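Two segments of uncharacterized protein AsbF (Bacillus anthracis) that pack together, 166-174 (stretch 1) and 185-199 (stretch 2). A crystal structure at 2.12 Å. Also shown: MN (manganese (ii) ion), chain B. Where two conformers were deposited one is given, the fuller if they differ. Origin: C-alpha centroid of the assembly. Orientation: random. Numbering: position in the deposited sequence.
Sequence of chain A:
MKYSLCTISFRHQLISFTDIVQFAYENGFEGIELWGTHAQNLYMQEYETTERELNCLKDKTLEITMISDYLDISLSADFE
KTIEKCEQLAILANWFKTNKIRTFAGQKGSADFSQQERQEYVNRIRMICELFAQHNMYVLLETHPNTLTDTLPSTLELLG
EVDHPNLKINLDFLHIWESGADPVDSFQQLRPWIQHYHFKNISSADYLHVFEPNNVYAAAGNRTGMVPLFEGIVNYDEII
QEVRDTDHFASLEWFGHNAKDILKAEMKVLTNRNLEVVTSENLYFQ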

# COMPACT_ATOMS: atom_id res chain seq x y z
N ASN A 166 -10.62 29.12 -1.74
CA ASN A 166 -10.30 27.94 -0.93
C ASN A 166 -9.31 26.98 -1.58
O ASN A 166 -9.04 25.91 -1.05
CB ASN A 166 -11.55 27.18 -0.49
CG ASN A 166 -12.43 28.00 0.41
OD1 ASN A 166 -13.01 28.99 -0.03
ND2 ASN A 166 -12.50 27.62 1.68
N LEU A 167 -8.79 27.35 -2.76
CA LEU A 167 -7.78 26.51 -3.42
C LEU A 167 -6.42 26.96 -2.91
O LEU A 167 -6.05 28.15 -3.01
CB LEU A 167 -7.81 26.70 -4.94
CG LEU A 167 -6.83 25.77 -5.64
CD1 LEU A 167 -7.27 24.32 -5.37
CD2 LEU A 167 -6.86 26.11 -7.13
N LYS A 168 -5.67 26.01 -2.36
CA LYS A 168 -4.38 26.34 -1.76
C LYS A 168 -3.37 25.33 -2.28
O LYS A 168 -3.73 24.51 -3.13
CB LYS A 168 -4.50 26.30 -0.24
CG LYS A 168 -5.52 27.31 0.31
CD LYS A 168 -5.02 28.77 0.13
CE LYS A 168 -6.06 29.74 0.67
NZ LYS A 168 -5.56 31.12 0.58
N ILE A 169 -2.13 25.41 -1.80
CA ILE A 169 -1.02 24.55 -2.27
C ILE A 169 -0.35 23.81 -1.08
O ILE A 169 -0.04 24.41 -0.03
CB ILE A 169 0.08 25.40 -3.00
CG1 ILE A 169 -0.47 26.07 -4.29
CG2 ILE A 169 1.37 24.55 -3.33
CD1 ILE A 169 -0.84 25.08 -5.42
N ASN A 170 -0.07 22.52 -1.31
CA ASN A 170 0.87 21.77 -0.51
C ASN A 170 2.19 21.74 -1.28
O ASN A 170 2.29 21.05 -2.33
CB ASN A 170 0.40 20.31 -0.28
CG ASN A 170 1.37 19.54 0.61
OD1 ASN A 170 2.04 20.14 1.44
ND2 ASN A 170 1.50 18.26 0.38
N LEU A 171 3.19 22.47 -0.78
CA LEU A 171 4.44 22.66 -1.55
C LEU A 171 5.41 21.50 -1.24
O LEU A 171 5.92 21.39 -0.12
CB LEU A 171 5.08 24.01 -1.23
CG LEU A 171 6.35 24.36 -2.03
CD1 LEU A 171 6.19 24.11 -3.49
CD2 LEU A 171 6.66 25.83 -1.81
N ASP A 172 5.64 20.64 -2.23
CA ASP A 172 6.53 19.47 -2.05
C ASP A 172 7.84 19.86 -2.76
O ASP A 172 7.94 19.82 -3.99
CB ASP A 172 5.84 18.24 -2.65
CG ASP A 172 6.60 16.94 -2.42
OD1 ASP A 172 7.85 16.91 -2.50
OD2 ASP A 172 5.93 15.91 -2.20
N PHE A 173 8.82 20.29 -1.97
CA PHE A 173 10.06 20.86 -2.49
C PHE A 173 10.88 19.93 -3.38
O PHE A 173 11.44 20.39 -4.38
CB PHE A 173 10.93 21.39 -1.34
CG PHE A 173 10.40 22.66 -0.75
CD1 PHE A 173 10.55 23.87 -1.42
CD2 PHE A 173 9.72 22.63 0.47
CE1 PHE A 173 10.07 25.06 -0.87
CE2 PHE A 173 9.24 23.81 1.03
CZ PHE A 173 9.41 25.02 0.37
N LEU A 174 10.97 18.66 -3.02
CA LEU A 174 11.61 17.68 -3.89
C LEU A 174 11.03 17.74 -5.32
O LEU A 174 11.78 17.82 -6.30
CB LEU A 174 11.45 16.25 -3.31
CG LEU A 174 12.17 15.08 -4.03
CD1 LEU A 174 11.41 14.69 -5.33
CD2 LEU A 174 13.62 15.42 -4.28
N ASP A 185 12.89 30.26 -4.61
CA ASP A 185 12.12 31.02 -5.58
C ASP A 185 10.63 30.54 -5.75
O ASP A 185 9.67 31.38 -5.82
CB ASP A 185 12.89 31.07 -6.89
CG ASP A 185 12.18 31.84 -7.94
OD1 ASP A 185 11.82 33.03 -7.70
OD2 ASP A 185 11.94 31.25 -9.02
N SER A 186 10.43 29.22 -5.79
CA SER A 186 9.08 28.64 -5.87
C SER A 186 8.27 28.94 -4.61
O SER A 186 7.08 29.25 -4.69
CB SER A 186 9.14 27.13 -6.11
OG SER A 186 10.04 26.82 -7.15
N PHE A 187 8.91 28.87 -3.45
CA PHE A 187 8.26 29.25 -2.22
C PHE A 187 7.79 30.71 -2.31
O PHE A 187 6.65 31.02 -1.94
CB PHE A 187 9.16 29.05 -1.00
CG PHE A 187 8.69 29.80 0.19
CD1 PHE A 187 7.57 29.36 0.91
CD2 PHE A 187 9.30 30.99 0.56
CE1 PHE A 187 7.10 30.07 1.99
CE2 PHE A 187 8.83 31.73 1.65
CZ PHE A 187 7.74 31.27 2.37
N GLN A 188 8.66 31.59 -2.81
CA GLN A 188 8.37 33.02 -2.78
C GLN A 188 7.22 33.32 -3.73
O GLN A 188 6.34 34.14 -3.40
CB GLN A 188 9.60 33.90 -3.10
CG GLN A 188 10.64 33.91 -1.96
CD GLN A 188 11.99 34.49 -2.36
OE1 GLN A 188 12.22 34.82 -3.53
NE2 GLN A 188 12.88 34.62 -1.39
N GLN A 189 7.19 32.63 -4.87
CA GLN A 189 6.16 32.86 -5.86
C GLN A 189 4.85 32.24 -5.45
O GLN A 189 3.81 32.81 -5.76
CB GLN A 189 6.57 32.35 -7.25
CG GLN A 189 7.61 33.25 -7.90
CD GLN A 189 7.95 32.80 -9.30
OE1 GLN A 189 7.09 32.77 -10.17
NE2 GLN A 189 9.22 32.46 -9.53
N LEU A 190 4.89 31.10 -4.78
CA LEU A 190 3.66 30.40 -4.37
C LEU A 190 3.13 30.79 -2.98
O LEU A 190 2.03 30.36 -2.61
CB LEU A 190 3.82 28.88 -4.45
CG LEU A 190 3.91 28.29 -5.87
CD1 LEU A 190 4.51 26.89 -5.79
CD2 LEU A 190 2.52 28.29 -6.52
N ARG A 191 3.92 31.58 -2.24
CA ARG A 191 3.57 31.97 -0.88
C ARG A 191 2.09 32.33 -0.58
O ARG A 191 1.56 31.87 0.44
CB ARG A 191 4.50 33.07 -0.32
CG ARG A 191 4.45 33.06 1.24
CD ARG A 191 5.43 34.04 1.87
NE ARG A 191 5.30 34.02 3.33
CZ ARG A 191 6.22 34.48 4.18
NH1 ARG A 191 7.36 35.00 3.74
NH2 ARG A 191 5.98 34.42 5.49
N PRO A 192 1.44 33.16 -1.42
CA PRO A 192 0.06 33.53 -1.12
C PRO A 192 -0.92 32.34 -1.02
O PRO A 192 -1.95 32.48 -0.37
CB PRO A 192 -0.34 34.44 -2.29
CG PRO A 192 0.95 35.06 -2.73
CD PRO A 192 1.94 33.89 -2.61
N TRP A 193 -0.58 31.21 -1.65
CA TRP A 193 -1.45 30.02 -1.65
C TRP A 193 -1.00 28.87 -0.76
O TRP A 193 -1.71 27.90 -0.58
CB TRP A 193 -1.59 29.49 -3.08
CG TRP A 193 -2.20 30.49 -3.98
CD1 TRP A 193 -3.54 30.71 -4.16
CD2 TRP A 193 -1.51 31.46 -4.79
NE1 TRP A 193 -3.72 31.74 -5.06
CE2 TRP A 193 -2.49 32.22 -5.46
CE3 TRP A 193 -0.15 31.76 -5.02
CZ2 TRP A 193 -2.17 33.28 -6.35
CZ3 TRP A 193 0.18 32.81 -5.90
CH2 TRP A 193 -0.83 33.55 -6.56
N ILE A 194 0.20 28.95 -0.20
CA ILE A 194 0.74 27.78 0.52
C ILE A 194 0.06 27.59 1.88
O ILE A 194 -0.08 28.55 2.63
CB ILE A 194 2.26 27.93 0.73
CG1 ILE A 194 2.99 27.79 -0.62
CG2 ILE A 194 2.83 26.91 1.82
CD1 ILE A 194 4.39 28.26 -0.49
N GLN A 195 -0.32 26.35 2.22
CA GLN A 195 -0.84 26.07 3.57
C GLN A 195 -0.09 24.94 4.28
O GLN A 195 -0.32 24.69 5.47
CB GLN A 195 -2.33 25.76 3.54
CG GLN A 195 -3.18 26.91 3.03
CD GLN A 195 -3.53 27.91 4.11
OE1 GLN A 195 -2.69 28.68 4.58
NE2 GLN A 195 -4.80 27.92 4.50
N HIS A 196 0.78 24.25 3.54
CA HIS A 196 1.44 23.04 4.05
C HIS A 196 2.68 22.74 3.21
O HIS A 196 2.76 23.16 2.03
CB HIS A 196 0.47 21.82 4.01
CG HIS A 196 0.66 20.81 5.11
ND1 HIS A 196 1.72 19.92 5.15
CD2 HIS A 196 -0.13 20.48 6.16
CE1 HIS A 196 1.59 19.12 6.20
NE2 HIS A 196 0.47 19.44 6.82
N TYR A 197 3.66 22.06 3.80
CA TYR A 197 4.82 21.58 3.01
C TYR A 197 5.00 20.07 3.15
O TYR A 197 4.57 19.49 4.13
CB TYR A 197 6.15 22.21 3.46
CG TYR A 197 6.08 23.69 3.70
CD1 TYR A 197 6.17 24.59 2.64
CD2 TYR A 197 5.91 24.20 5.01
CE1 TYR A 197 6.09 25.96 2.85
CE2 TYR A 197 5.86 25.57 5.24
CZ TYR A 197 5.94 26.43 4.14
OH TYR A 197 5.88 27.80 4.34
N HIS A 198 5.67 19.48 2.17
CA HIS A 198 6.26 18.14 2.25
C HIS A 198 7.75 18.29 2.09
O HIS A 198 8.20 18.97 1.16
CB HIS A 198 5.73 17.24 1.11
CG HIS A 198 4.41 16.60 1.42
ND1 HIS A 198 3.79 15.70 0.56
CD2 HIS A 198 3.60 16.72 2.50
CE1 HIS A 198 2.66 15.29 1.12
NE2 HIS A 198 2.52 15.89 2.29
N PHE A 199 8.52 17.65 2.98
CA PHE A 199 9.97 17.66 2.93
C PHE A 199 10.45 16.23 2.68
O PHE A 199 10.24 15.35 3.53
CB PHE A 199 10.55 18.08 4.29
CG PHE A 199 10.50 19.58 4.61
CD1 PHE A 199 9.84 20.49 3.79
CD2 PHE A 199 11.07 20.05 5.79
CE1 PHE A 199 9.80 21.86 4.11
CE2 PHE A 199 11.04 21.41 6.12
CZ PHE A 199 10.40 22.32 5.28
MN MN B . 4.44 14.64 -1.34
O HOH W 1 -3.12 31.06 2.07
O HOH W 2 9.71 17.42 -0.67

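The strongest polar link between the two stretches runs through the manganese ion, which is bound by Asp 172 OD2 at 2.1 Å and His 198 ND1 at 2.3 Å, with four further ligand atoms from elsewhere in the structure. These two residues form a parallel bridge, their CA atoms 4.5 Å apart, and both side chains leave the same face of the sheet, so adjacent strands present a carboxylate and an imidazole to one metal. The 3.5 Å separation of Asp 172 OD2 and His 198 ND1 is therefore not a hydrogen bond: both atoms are committed to the ion.

Next come the backbone hydrogen bonds joining strand 167-172 to strand 194-199, whose directions differ by only 19°. Ile 169 N donates to Trp 193 O at 2.8 Å, and Gln 195 N returns a bond to Ile 169 O at 3.0 Å with a nearly linear N-H...O angle of 169°. Leu 171 then repeats the pattern, its N donating to His 196 O at 2.9 Å (162°) and its O accepting from His 198 N at 3.0 Å (166°). Ile 169 thus spans Trp 193 and Gln 195, whereas Leu 171 spans His 196 and His 198. Two residues on one strand are matched by three on the other, the signature of a beta bulge, and the pairing accordingly passes from Ile 169 with Ile 194 to Asn 170 with His 196. The ladder fades where stretch 1 turns into a helix: Phe 173 N to His 198 O is a weak bond of 3.5 Å.

Water 2 reinforces that end. It donates to Asp 172 OD1 at 2.7 Å and to His 198 O at 2.8 Å, and accepts from Leu 174 N at 2.9 Å, tying the metal-binding aspartate and the first helical turn to the neighbouring strand. Near the opposite end, water 1 accepts from Lys 168 NZ at 2.9 Å and lies 3.1 Å from Pro 192 O, within donating reach of it.

Proximity alone would mislead at Asn 170. Its OD1 lies 3.2 Å from His 196 O, but both atoms are acceptors; its ND2 sits over one face of the His 198 ring, 3.2 Å from NE2, where both are donors.

On the other face of the sheet the contact is apolar. Helix 185-190 runs antiparallel to strand 167-172 (173°), with axes 10.2 Å apart, leaving room for a layer of side chains. Leu 171 fills much of it: its CD1 is 4.0 Å from Leu 190 CD1, and its CD2 lies 3.6 Å from Ile 194 CD1 and 4.2 Å from Phe 187 CB. Ile 169 CG1 approaches Trp 193 CB at 3.8 Å. Phe 173 extends the packing, its CE2 3.6 Å from Tyr 197 CD1; those ring planes meet at 23° but are slid apart, with centroids 5.8 Å distant, so they barely overlap. Phe 173 and Phe 199 meet rim to rim, CE2 to CE1 at 3.7 Å. Altogether the stretches bury 867 Å², both sides summed.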